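Local atomic coordinates of 432aa long hypothetical deoxyribodipyrimidine photolyase (Sulfolobus tokodaii, PDB entry 2E0I), a protein that probably splits cyclobutane pyrimidine dimers in DNA using light absorbed at a bound FAD, with a second FAD that may serve as a light-harvesting antenna. Residues Y291-A296 with K369-F374; C3-R8 with E14-L19; G262-Y265 with Y269-I272. One frame throughout, in Å; residues are numbered along the deposited sequence.

Interaction 1: residues Y291-A296 with K369-F374; sequences YPIIDA and KQQEKF
Gln371, on helix 367-374, reaches into the first turn of helix 292-304 in a buried helix-to-helix contact of the FAD-binding half of the photolyase, held by one side-chain-to-backbone hydrogen bond and a small apolar overlap. Gln371 OE1 accepts a hydrogen bond from Ile293 N at 2.9 Å, with an N-H...O angle of 152°. The donor rises above the plane of the amide by 43°, so it does not follow a lone pair. Tyr291 holds the N-cap place, Pro292 follows it, and the Ile293 N-H belongs to the turn that has no preceding helical carbonyl to bond to. A glutamine oxygen satisfies this buried group. Proline suits the position before it because it has no N-H to satisfy; its CB lies 3.1 Å from Gln371 OE1. The stem of Gln371 is fully extended, CG lying opposite the backbone N (chi1 173°) and CD continuing straight on, which carries the amide across the gap between the helices. On the way its CB runs past Ile293, whose CB is 3.7 Å from Gln371 CB, the two side chains sliding by in opposite directions. The other end of the amide is occupied as well: Gln371 NE2 bonds to Ile396 O and His397 ND1, which fixes the rotation of the group. With an alanine here, the Ile293 N-H would probably lose its acceptor in a buried setting, and Ile396 O and His397 ND1 a shared donor. Phe380 and Ile381 of helix 379-384 also pack on this junction, touching Ile293 and Pro292 respectively. The arrangement is that of a helix start whose first-turn N-H is met by a side chain of another helix, here within the all-helical FAD-binding fold of photolyases.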
loop_
_atom_site.group_PDB
_atom_site.type_symbol
_atom_site.label_atom_id
_atom_site.label_comp_id
_atom_site.label_asym_id
_atom_site.label_seq_id
_atom_site.Cartn_x
_atom_site.Cartn_y
_atom_site.Cartn_z
ATOM N N TYR A 291 -5.291 -25.394 4.473
ATOM C CA TYR A 291 -4.203 -25.011 5.365
ATOM C C TYR A 291 -4.555 -23.899 6.345
ATOM O O TYR A 291 -4.753 -22.752 5.950
ATOM C CB TYR A 291 -3.011 -24.565 4.528
ATOM C CG TYR A 291 -2.573 -25.582 3.508
ATOM C CD1 TYR A 291 -3.451 -26.041 2.524
ATOM C CD2 TYR A 291 -1.287 -26.102 3.533
ATOM C CE1 TYR A 291 -3.058 -26.993 1.592
ATOM C CE2 TYR A 291 -0.882 -27.057 2.607
ATOM C CZ TYR A 291 -1.775 -27.496 1.642
ATOM O OH TYR A 291 -1.386 -28.445 0.729
ATOM N N PRO A 292 -4.604 -24.223 7.645
ATOM C CA PRO A 292 -4.931 -23.287 8.728
ATOM C C PRO A 292 -4.297 -21.890 8.679
ATOM O O PRO A 292 -5.003 -20.887 8.765
ATOM C CB PRO A 292 -4.542 -24.075 9.977
ATOM C CG PRO A 292 -4.964 -25.455 9.591
ATOM C CD PRO A 292 -4.402 -25.579 8.183
ATOM N N ILE A 293 -2.976 -21.823 8.543
ATOM C CA ILE A 293 -2.298 -20.534 8.509
ATOM C C ILE A 293 -2.707 -19.683 7.311
ATOM O O ILE A 293 -2.821 -18.463 7.429
ATOM C CB ILE A 293 -0.769 -20.694 8.494
ATOM C CG1 ILE A 293 -0.116 -19.348 8.788
ATOM C CG2 ILE A 293 -0.298 -21.200 7.138
ATOM C CD1 ILE A 293 -0.571 -18.746 10.089
ATOM N N ILE A 294 -2.920 -20.327 6.162
ATOM C CA ILE A 294 -3.333 -19.623 4.951
ATOM C C ILE A 294 -4.768 -19.125 5.127
ATOM O O ILE A 294 -5.078 -17.986 4.816
ATOM C CB ILE A 294 -3.261 -20.549 3.701
ATOM C CG1 ILE A 294 -1.840 -21.101 3.539
ATOM C CG2 ILE A 294 -3.661 -19.780 2.447
ATOM C CD1 ILE A 294 -0.771 -20.045 3.317
ATOM N N ASP A 295 -5.638 -19.988 5.634
ATOM C CA ASP A 295 -7.032 -19.635 5.868
ATOM C C ASP A 295 -7.161 -18.496 6.857
ATOM O O ASP A 295 -7.960 -17.587 6.665
ATOM C CB ASP A 295 -7.788 -20.851 6.389
ATOM C CG ASP A 295 -7.906 -21.940 5.341
ATOM O OD1 ASP A 295 -7.972 -23.134 5.711
ATOM O OD2 ASP A 295 -7.938 -21.593 4.138
ATOM N N ALA A 296 -6.373 -18.548 7.923
ATOM C CA ALA A 296 -6.420 -17.501 8.923
ATOM C C ALA A 296 -6.027 -16.186 8.268
ATOM O O ALA A 296 -6.705 -15.167 8.438
ATOM C CB ALA A 296 -5.482 -17.826 10.055
ATOM N N LYS A 369 5.333 -26.369 8.033
ATOM C CA LYS A 369 6.495 -26.004 8.828
ATOM C C LYS A 369 6.374 -24.549 9.248
ATOM O O LYS A 369 6.556 -24.199 10.415
ATOM C CB LYS A 369 7.782 -26.216 8.023
ATOM C CG LYS A 369 8.435 -27.558 8.285
ATOM C CD LYS A 369 9.634 -27.806 7.390
ATOM C CE LYS A 369 10.499 -28.937 7.954
ATOM N NZ LYS A 369 9.697 -30.138 8.371
ATOM N N GLN A 370 6.047 -23.712 8.274
ATOM C CA GLN A 370 5.883 -22.284 8.479
ATOM C C GLN A 370 4.801 -22.031 9.531
ATOM O O GLN A 370 5.011 -21.301 10.502
ATOM C CB GLN A 370 5.486 -21.637 7.149
ATOM C CG GLN A 370 5.961 -20.213 6.975
ATOM C CD GLN A 370 7.442 -20.138 6.727
ATOM O OE1 GLN A 370 8.021 -19.055 6.649
ATOM N NE2 GLN A 370 8.070 -21.295 6.596
ATOM N N GLN A 371 3.641 -22.643 9.318
ATOM C CA GLN A 371 2.506 -22.512 10.220
ATOM C C GLN A 371 2.888 -22.830 11.658
ATOM O O GLN A 371 2.513 -22.111 12.589
ATOM C CB GLN A 371 1.380 -23.454 9.785
ATOM C CG GLN A 371 0.213 -23.505 10.754
ATOM C CD GLN A 371 -0.893 -24.435 10.297
ATOM O OE1 GLN A 371 -1.498 -24.230 9.249
ATOM N NE2 GLN A 371 -1.162 -25.466 11.087
ATOM N N GLU A 372 3.642 -23.910 11.829
ATOM C CA GLU A 372 4.050 -24.365 13.149
ATOM C C GLU A 372 5.123 -23.520 13.817
ATOM O O GLU A 372 5.211 -23.485 15.043
ATOM C CB GLU A 372 4.514 -25.815 13.066
ATOM C CG GLU A 372 4.839 -26.426 14.407
ATOM C CD GLU A 372 4.819 -27.937 14.366
ATOM O OE1 GLU A 372 3.746 -28.498 14.052
ATOM O OE2 GLU A 372 5.867 -28.562 14.647
ATOM N N LYS A 373 5.934 -22.837 13.021
ATOM C CA LYS A 373 6.986 -22.009 13.587
ATOM C C LYS A 373 6.501 -20.640 14.044
ATOM O O LYS A 373 6.878 -20.177 15.126
ATOM C CB LYS A 373 8.120 -21.815 12.583
ATOM C CG LYS A 373 9.207 -20.906 13.113
ATOM C CD LYS A 373 10.352 -20.746 12.142
ATOM C CE LYS A 373 11.454 -19.915 12.779
ATOM N NZ LYS A 373 12.623 -19.789 11.872
ATOM N N PHE A 374 5.665 -19.999 13.224
ATOM C CA PHE A 374 5.173 -18.662 13.532
ATOM C C PHE A 374 3.856 -18.558 14.265
ATOM O O PHE A 374 3.401 -17.457 14.555
ATOM C CB PHE A 374 5.136 -17.830 12.257
ATOM C CG PHE A 374 6.483 -17.637 11.647
ATOM C CD1 PHE A 374 7.485 -16.973 12.351
ATOM C CD2 PHE A 374 6.778 -18.161 10.393
ATOM C CE1 PHE A 374 8.764 -16.838 11.816
ATOM C CE2 PHE A 374 8.058 -18.032 9.847
ATOM C CZ PHE A 374 9.052 -17.370 10.559
#

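Interaction 2: residues C3-R8 with E14-L19; sequences CIFIFR and EDNTGL. With FAD (flavin-adenine dinucleotide), chain F.
Asn16, at the N-cap position of helix 17-25, brings its side-chain amide up to the end of the Phe5 ring, where Asn16 CG lies 4.1 Å from Phe5 CZ. The amide and ring planes stand 86° apart. Asparagine is a residue often found at helix starts, and here its short side chain also fills the corner beside Phe5 and Phe7. Next, Thr17 turns its CB away from the strand, and its hydroxyl bonds to Asp126. Gly18 then brings bare backbone against the aromatic ring: Gly18 C is 3.6 Å from Phe5 CE1. Glycine suits the place, since a CB would point at the ring and would probably hold the helix further off. Strand 2-7, helix 17-25 and strand 28-35 form a beta-alpha-beta unit, and strand 2-7 is the central strand of a five-stranded parallel sheet in order 3-2-1-4-5, as in the Rossmann-like N-terminal domain of photolyases. Just beyond the strand, Arg8 borders the second FAD, with its CB 3.8 Å from FAD O2, while its guanidinium forms a salt bridge with Asp107; this extra flavin is probably a light-harvesting cofactor. Leu19 carries the main apolar contact of residues 14-19. Its CB sits over the face of the Phe5 ring, 4.0 Å from the centroid and 7° off the normal, a CH-pi contact. Because CG lies opposite the backbone N (chi1 180°), its branches spread along the strand: CD1 comes to 3.8 Å from Phe5 CG, and CD2 reaches Phe7 CZ at 4.2 Å. Phe5 CE2 in turn lies over the face of the Phe7 ring.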
loop_
_atom_site.group_PDB
_atom_site.type_symbol
_atom_site.label_atom_id
_atom_site.label_comp_id
_atom_site.label_asym_id
_atom_site.label_seq_id
_atom_site.Cartn_x
_atom_site.Cartn_y
_atom_site.Cartn_z
ATOM N N CYS A 3 -2.120 30.998 -5.090
ATOM C CA CYS A 3 -1.961 29.685 -5.672
ATOM C C CYS A 3 -2.703 28.557 -4.961
ATOM O O CYS A 3 -3.259 28.745 -3.875
ATOM C CB CYS A 3 -0.471 29.366 -5.811
ATOM S SG CYS A 3 0.437 28.964 -4.288
ATOM N N ILE A 4 -2.715 27.392 -5.608
ATOM C CA ILE A 4 -3.404 26.197 -5.114
ATOM C C ILE A 4 -2.498 24.996 -4.837
ATOM O O ILE A 4 -1.559 24.714 -5.586
ATOM C CB ILE A 4 -4.482 25.735 -6.136
ATOM C CG1 ILE A 4 -5.693 26.660 -6.064
ATOM C CG2 ILE A 4 -4.883 24.286 -5.894
ATOM C CD1 ILE A 4 -6.816 26.233 -6.976
ATOM N N PHE A 5 -2.779 24.293 -3.749
ATOM C CA PHE A 5 -2.027 23.095 -3.441
ATOM C C PHE A 5 -3.014 21.949 -3.466
ATOM O O PHE A 5 -4.053 22.005 -2.795
ATOM C CB PHE A 5 -1.390 23.122 -2.064
ATOM C CG PHE A 5 -0.685 21.843 -1.736
ATOM C CD1 PHE A 5 0.532 21.528 -2.356
ATOM C CD2 PHE A 5 -1.285 20.897 -0.909
ATOM C CE1 PHE A 5 1.137 20.280 -2.165
ATOM C CE2 PHE A 5 -0.693 19.645 -0.708
ATOM C CZ PHE A 5 0.522 19.337 -1.341
ATOM N N ILE A 6 -2.686 20.908 -4.231
ATOM C CA ILE A 6 -3.570 19.756 -4.345
ATOM C C ILE A 6 -3.058 18.548 -3.575
ATOM O O ILE A 6 -2.002 17.994 -3.904
ATOM C CB ILE A 6 -3.768 19.319 -5.835
ATOM C CG1 ILE A 6 -4.347 20.471 -6.668
ATOM C CG2 ILE A 6 -4.703 18.110 -5.909
ATOM C CD1 ILE A 6 -4.437 20.142 -8.147
ATOM N N PHE A 7 -3.806 18.143 -2.549
ATOM C CA PHE A 7 -3.452 16.967 -1.762
ATOM C C PHE A 7 -3.853 15.752 -2.576
ATOM O O PHE A 7 -4.774 15.811 -3.388
ATOM C CB PHE A 7 -4.231 16.930 -0.452
ATOM C CG PHE A 7 -3.834 17.983 0.519
ATOM C CD1 PHE A 7 -2.846 17.735 1.458
ATOM C CD2 PHE A 7 -4.456 19.226 0.504
ATOM C CE1 PHE A 7 -2.475 18.707 2.377
ATOM C CE2 PHE A 7 -4.097 20.214 1.421
ATOM C CZ PHE A 7 -3.099 19.951 2.363
ATOM N N ARG A 8 -3.166 14.644 -2.363
ATOM C CA ARG A 8 -3.521 13.427 -3.069
ATOM C C ARG A 8 -3.261 12.210 -2.211
ATOM O O ARG A 8 -4.170 11.445 -1.925
ATOM C CB ARG A 8 -2.718 13.312 -4.362
ATOM C CG ARG A 8 -2.945 14.441 -5.339
ATOM C CD ARG A 8 -1.625 14.815 -5.941
ATOM N NE ARG A 8 -1.741 15.029 -7.369
ATOM C CZ ARG A 8 -0.725 14.927 -8.215
ATOM N NH1 ARG A 8 0.487 14.612 -7.764
ATOM N NH2 ARG A 8 -0.924 15.133 -9.514
ATOM N N GLU A 14 2.134 18.840 8.115
ATOM C CA GLU A 14 3.504 18.832 8.627
ATOM C C GLU A 14 4.453 18.139 7.669
ATOM O O GLU A 14 4.142 17.091 7.126
ATOM C CB GLU A 14 3.562 18.097 9.963
ATOM C CG GLU A 14 2.873 18.798 11.129
ATOM C CD GLU A 14 3.612 20.052 11.595
ATOM O OE1 GLU A 14 4.857 20.118 11.449
ATOM O OE2 GLU A 14 2.947 20.967 12.125
ATOM N N ASP A 15 5.626 18.723 7.484
ATOM C CA ASP A 15 6.648 18.174 6.596
ATOM C C ASP A 15 6.090 17.699 5.268
ATOM O O ASP A 15 6.270 16.558 4.862
ATOM C CB ASP A 15 7.424 17.031 7.277
ATOM C CG ASP A 15 8.686 16.623 6.489
ATOM O OD1 ASP A 15 9.442 17.515 6.024
ATOM O OD2 ASP A 15 8.934 15.406 6.338
ATOM N N ASN A 16 5.399 18.595 4.587
ATOM C CA ASN A 16 4.847 18.282 3.285
ATOM C C ASN A 16 5.604 19.196 2.336
ATOM O O ASN A 16 5.352 20.400 2.291
ATOM C CB ASN A 16 3.353 18.583 3.258
ATOM C CG ASN A 16 2.712 18.203 1.944
ATOM O OD1 ASN A 16 1.626 17.624 1.921
ATOM N ND2 ASN A 16 3.374 18.537 0.836
ATOM N N THR A 17 6.538 18.609 1.589
ATOM C CA THR A 17 7.393 19.346 0.662
ATOM C C THR A 17 6.675 20.349 -0.236
ATOM O O THR A 17 6.875 21.561 -0.128
ATOM C CB THR A 17 8.194 18.382 -0.227
ATOM O OG1 THR A 17 8.812 17.380 0.595
ATOM C CG2 THR A 17 9.280 19.143 -0.982
ATOM N N GLY A 18 5.835 19.843 -1.124
ATOM C CA GLY A 18 5.130 20.728 -2.021
ATOM C C GLY A 18 4.336 21.777 -1.283
ATOM O O GLY A 18 4.318 22.945 -1.668
ATOM N N LEU A 19 3.673 21.368 -0.208
ATOM C CA LEU A 19 2.868 22.307 0.550
ATOM C C LEU A 19 3.757 23.395 1.133
ATOM O O LEU A 19 3.384 24.571 1.141
ATOM C CB LEU A 19 2.103 21.579 1.653
ATOM C CG LEU A 19 1.218 22.470 2.529
ATOM C CD1 LEU A 19 0.227 23.236 1.658
ATOM C CD2 LEU A 19 0.513 21.616 3.581
HETATM P PA FAD F . -4.916 4.394 -7.617
HETATM O O1A FAD F . -4.263 3.141 -7.174
HETATM O O2A FAD F . -6.241 4.863 -7.160
HETATM O O5B FAD F . -5.365 3.858 -9.069
HETATM C C5B FAD F . -5.813 4.774 -10.074
HETATM C C4B FAD F . -6.065 4.071 -11.411
HETATM O O4B FAD F . -5.062 3.049 -11.576
HETATM C C3B FAD F . -7.409 3.340 -11.419
HETATM O O3B FAD F . -7.847 3.160 -12.769
HETATM C C2B FAD F . -7.016 1.999 -10.802
HETATM O O2B FAD F . -7.962 1.001 -11.195
HETATM C C1B FAD F . -5.701 1.761 -11.547
HETATM N N9A FAD F . -4.857 0.747 -10.867
HETATM C C8A FAD F . -4.506 0.757 -9.583
HETATM N N7A FAD F . -3.707 -0.274 -9.320
HETATM C C5A FAD F . -3.543 -0.952 -10.450
HETATM C C6A FAD F . -2.815 -2.080 -10.807
HETATM N N6A FAD F . -2.116 -2.747 -9.893
HETATM N N1A FAD F . -2.847 -2.505 -12.079
HETATM C C2A FAD F . -3.566 -1.871 -12.990
HETATM N N3A FAD F . -4.272 -0.796 -12.684
HETATM C C4A FAD F . -4.281 -0.309 -11.435
HETATM N N1 FAD F . -6.288 10.507 -4.686
HETATM C C2 FAD F . -6.978 11.629 -5.161
HETATM O O2 FAD F . -6.372 12.675 -5.385
HETATM N N3 FAD F . -8.349 11.537 -5.426
HETATM C C4 FAD F . -9.025 10.325 -5.226
HETATM O O4 FAD F . -10.232 10.251 -5.454
HETATM C C4X FAD F . -8.333 9.207 -4.772
HETATM N N5 FAD F . -8.988 7.976 -4.636
HETATM C C5X FAD F . -8.287 6.845 -4.200
HETATM C C6 FAD F . -8.926 5.609 -4.155
HETATM C C7 FAD F . -8.216 4.460 -3.814
HETATM C C7M FAD F . -8.942 3.113 -3.777
HETATM C C8 FAD F . -6.860 4.555 -3.513
HETATM C C8M FAD F . -6.050 3.313 -3.136
HETATM C C9 FAD F . -6.224 5.793 -3.551
HETATM C C9A FAD F . -6.932 6.942 -3.893
HETATM N N10 FAD F . -6.287 8.186 -3.988
HETATM C C10 FAD F . -6.970 9.298 -4.497
HETATM C "C1'" FAD F . -4.854 8.324 -3.635
HETATM C "C2'" FAD F . -3.918 7.906 -4.768
HETATM O "O2'" FAD F . -2.998 6.920 -4.287
HETATM C "C3'" FAD F . -3.161 9.120 -5.316
HETATM O "O3'" FAD F . -4.091 10.039 -5.898
HETATM C "C4'" FAD F . -2.137 8.693 -6.371
HETATM O "O4'" FAD F . -1.308 9.812 -6.696
HETATM C "C5'" FAD F . -2.834 8.186 -7.636
HETATM O "O5'" FAD F . -2.079 7.152 -8.272
HETATM P P FAD F . -2.376 5.609 -7.919
HETATM O O1P FAD F . -1.624 4.790 -8.897
HETATM O O2P FAD F . -2.148 5.373 -6.476
HETATM O O3P FAD F . -3.944 5.503 -8.267
#

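Interaction 3: residues G262-Y265 with Y269-I272; sequences GHCY and YDNI
The His263 imidazole and the Asp270 carboxylate, their planes 75° apart, meet askew: Asp270 OD1 approaches the ring obliquely, 3.6 Å from His263 CG, and lies 3.2 Å from His263 CB. The carboxylate is itself approached from above its plane, where Cys264 N donates a hydrogen bond to Asp270 OD2 at 3.1 Å, 38° out of that plane and with an N-H...O angle of 148°. The same oxygen forms a salt bridge with Arg328 NH2 of helix 327-337, so OD2 is gripped twice, by a backbone amide and by a guanidinium; the arginine would probably favour the charged form of the acid. Arg328 also bonds through NE to Gly262 O, which draws both segments to one side chain. Cysteine is small enough to fit here: its side chain turns inward, with SG opposite the carbonyl carbon, and packs on Tyr269 CB at 4.0 Å. Trp327 and Arg328 touch it too. Tyr269 O accepts the N-H of Ile272, closing the short 3-10 turn that presents Asp270. This is a loop tightened by an aspartate reaching back to an earlier main-chain N-H, in the connection between helices 238-256 and 278-286 of the FAD-binding domain.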
loop_
_atom_site.group_PDB
_atom_site.type_symbol
_atom_site.label_atom_id
_atom_site.label_comp_id
_atom_site.label_asym_id
_atom_site.label_seq_id
_atom_site.Cartn_x
_atom_site.Cartn_y
_atom_site.Cartn_z
ATOM N N GLY A 262 1.284 -5.095 -15.303
ATOM C CA GLY A 262 0.666 -5.818 -16.399
ATOM C C GLY A 262 1.526 -6.946 -16.934
ATOM O O GLY A 262 0.997 -7.905 -17.488
ATOM N N HIS A 263 2.845 -6.825 -16.792
ATOM C CA HIS A 263 3.774 -7.852 -17.257
ATOM C C HIS A 263 4.733 -8.214 -16.139
ATOM O O HIS A 263 4.777 -7.553 -15.116
ATOM C CB HIS A 263 4.607 -7.358 -18.440
ATOM C CG HIS A 263 3.802 -6.833 -19.589
ATOM N ND1 HIS A 263 4.382 -6.432 -20.775
ATOM C CD2 HIS A 263 2.474 -6.609 -19.726
ATOM C CE1 HIS A 263 3.447 -5.982 -21.590
ATOM N NE2 HIS A 263 2.281 -6.079 -20.977
ATOM N N CYS A 264 5.516 -9.262 -16.353
ATOM C CA CYS A 264 6.492 -9.698 -15.363
ATOM C C CYS A 264 7.738 -8.822 -15.437
ATOM O O CYS A 264 8.147 -8.404 -16.521
ATOM C CB CYS A 264 6.882 -11.156 -15.612
ATOM S SG CYS A 264 5.524 -12.345 -15.504
ATOM N N TYR A 265 8.334 -8.538 -14.282
ATOM C CA TYR A 265 9.540 -7.729 -14.238
ATOM C C TYR A 265 10.520 -8.383 -15.206
ATOM O O TYR A 265 11.057 -7.730 -16.102
ATOM C CB TYR A 265 10.106 -7.710 -12.820
ATOM C CG TYR A 265 11.390 -6.937 -12.690
ATOM C CD1 TYR A 265 11.452 -5.595 -13.046
ATOM C CD2 TYR A 265 12.553 -7.557 -12.244
ATOM C CE1 TYR A 265 12.641 -4.886 -12.968
ATOM C CE2 TYR A 265 13.753 -6.861 -12.159
ATOM C CZ TYR A 265 13.792 -5.526 -12.525
ATOM O OH TYR A 265 14.979 -4.832 -12.475
ATOM N N TYR A 269 9.047 -14.741 -18.246
ATOM C CA TYR A 269 7.971 -15.452 -17.565
ATOM C C TYR A 269 6.554 -15.046 -17.956
ATOM O O TYR A 269 5.581 -15.535 -17.383
ATOM C CB TYR A 269 8.164 -15.325 -16.063
ATOM C CG TYR A 269 9.435 -15.987 -15.591
ATOM C CD1 TYR A 269 9.559 -17.375 -15.578
ATOM C CD2 TYR A 269 10.522 -15.226 -15.168
ATOM C CE1 TYR A 269 10.732 -17.986 -15.153
ATOM C CE2 TYR A 269 11.700 -15.827 -14.742
ATOM C CZ TYR A 269 11.799 -17.204 -14.735
ATOM O OH TYR A 269 12.960 -17.797 -14.296
ATOM N N ASP A 270 6.435 -14.155 -18.934
ATOM C CA ASP A 270 5.123 -13.742 -19.406
ATOM C C ASP A 270 4.540 -14.904 -20.219
ATOM O O ASP A 270 3.424 -14.829 -20.741
ATOM C CB ASP A 270 5.247 -12.487 -20.277
ATOM C CG ASP A 270 4.905 -11.207 -19.520
ATOM O OD1 ASP A 270 5.142 -10.106 -20.065
ATOM O OD2 ASP A 270 4.386 -11.299 -18.384
ATOM N N ASN A 271 5.309 -15.986 -20.300
ATOM C CA ASN A 271 4.918 -17.172 -21.046
ATOM C C ASN A 271 4.477 -18.332 -20.184
ATOM O O ASN A 271 4.115 -19.389 -20.705
ATOM C CB ASN A 271 6.071 -17.625 -21.931
ATOM C CG ASN A 271 6.220 -16.762 -23.168
ATOM O OD1 ASN A 271 7.320 -16.623 -23.707
ATOM N ND2 ASN A 271 5.107 -16.186 -23.634
ATOM N N ILE A 272 4.514 -18.145 -18.869
ATOM C CA ILE A 272 4.095 -19.192 -17.948
ATOM C C ILE A 272 2.639 -19.545 -18.219
ATOM O O ILE A 272 1.812 -18.666 -18.430
ATOM C CB ILE A 272 4.237 -18.733 -16.491
ATOM C CG1 ILE A 272 5.718 -18.545 -16.166
ATOM C CG2 ILE A 272 3.585 -19.741 -15.555
ATOM C CD1 ILE A 272 5.988 -18.101 -14.750
#

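How the interactions relate
From the N terminus, interaction 2 comes first, closing the short loop from strand 2-7 into helix 17-25 at the start of the sheet domain. Interaction 3 follows in the helical FAD-binding region, where it draws together a turn between helices 238-256 and 278-286. Interaction 1 is last and closes the longest loop, 72 residues, mostly helical, joining helix 292-304 to helix 367-374. The three lie in series; none nests or crosses. They are well separated: the centres of interactions 1 and 2 are about 43 Å apart, on opposite sides of the chain's centre, while interactions 1 and 3 share the FAD-binding domain with centres about 29 Å apart.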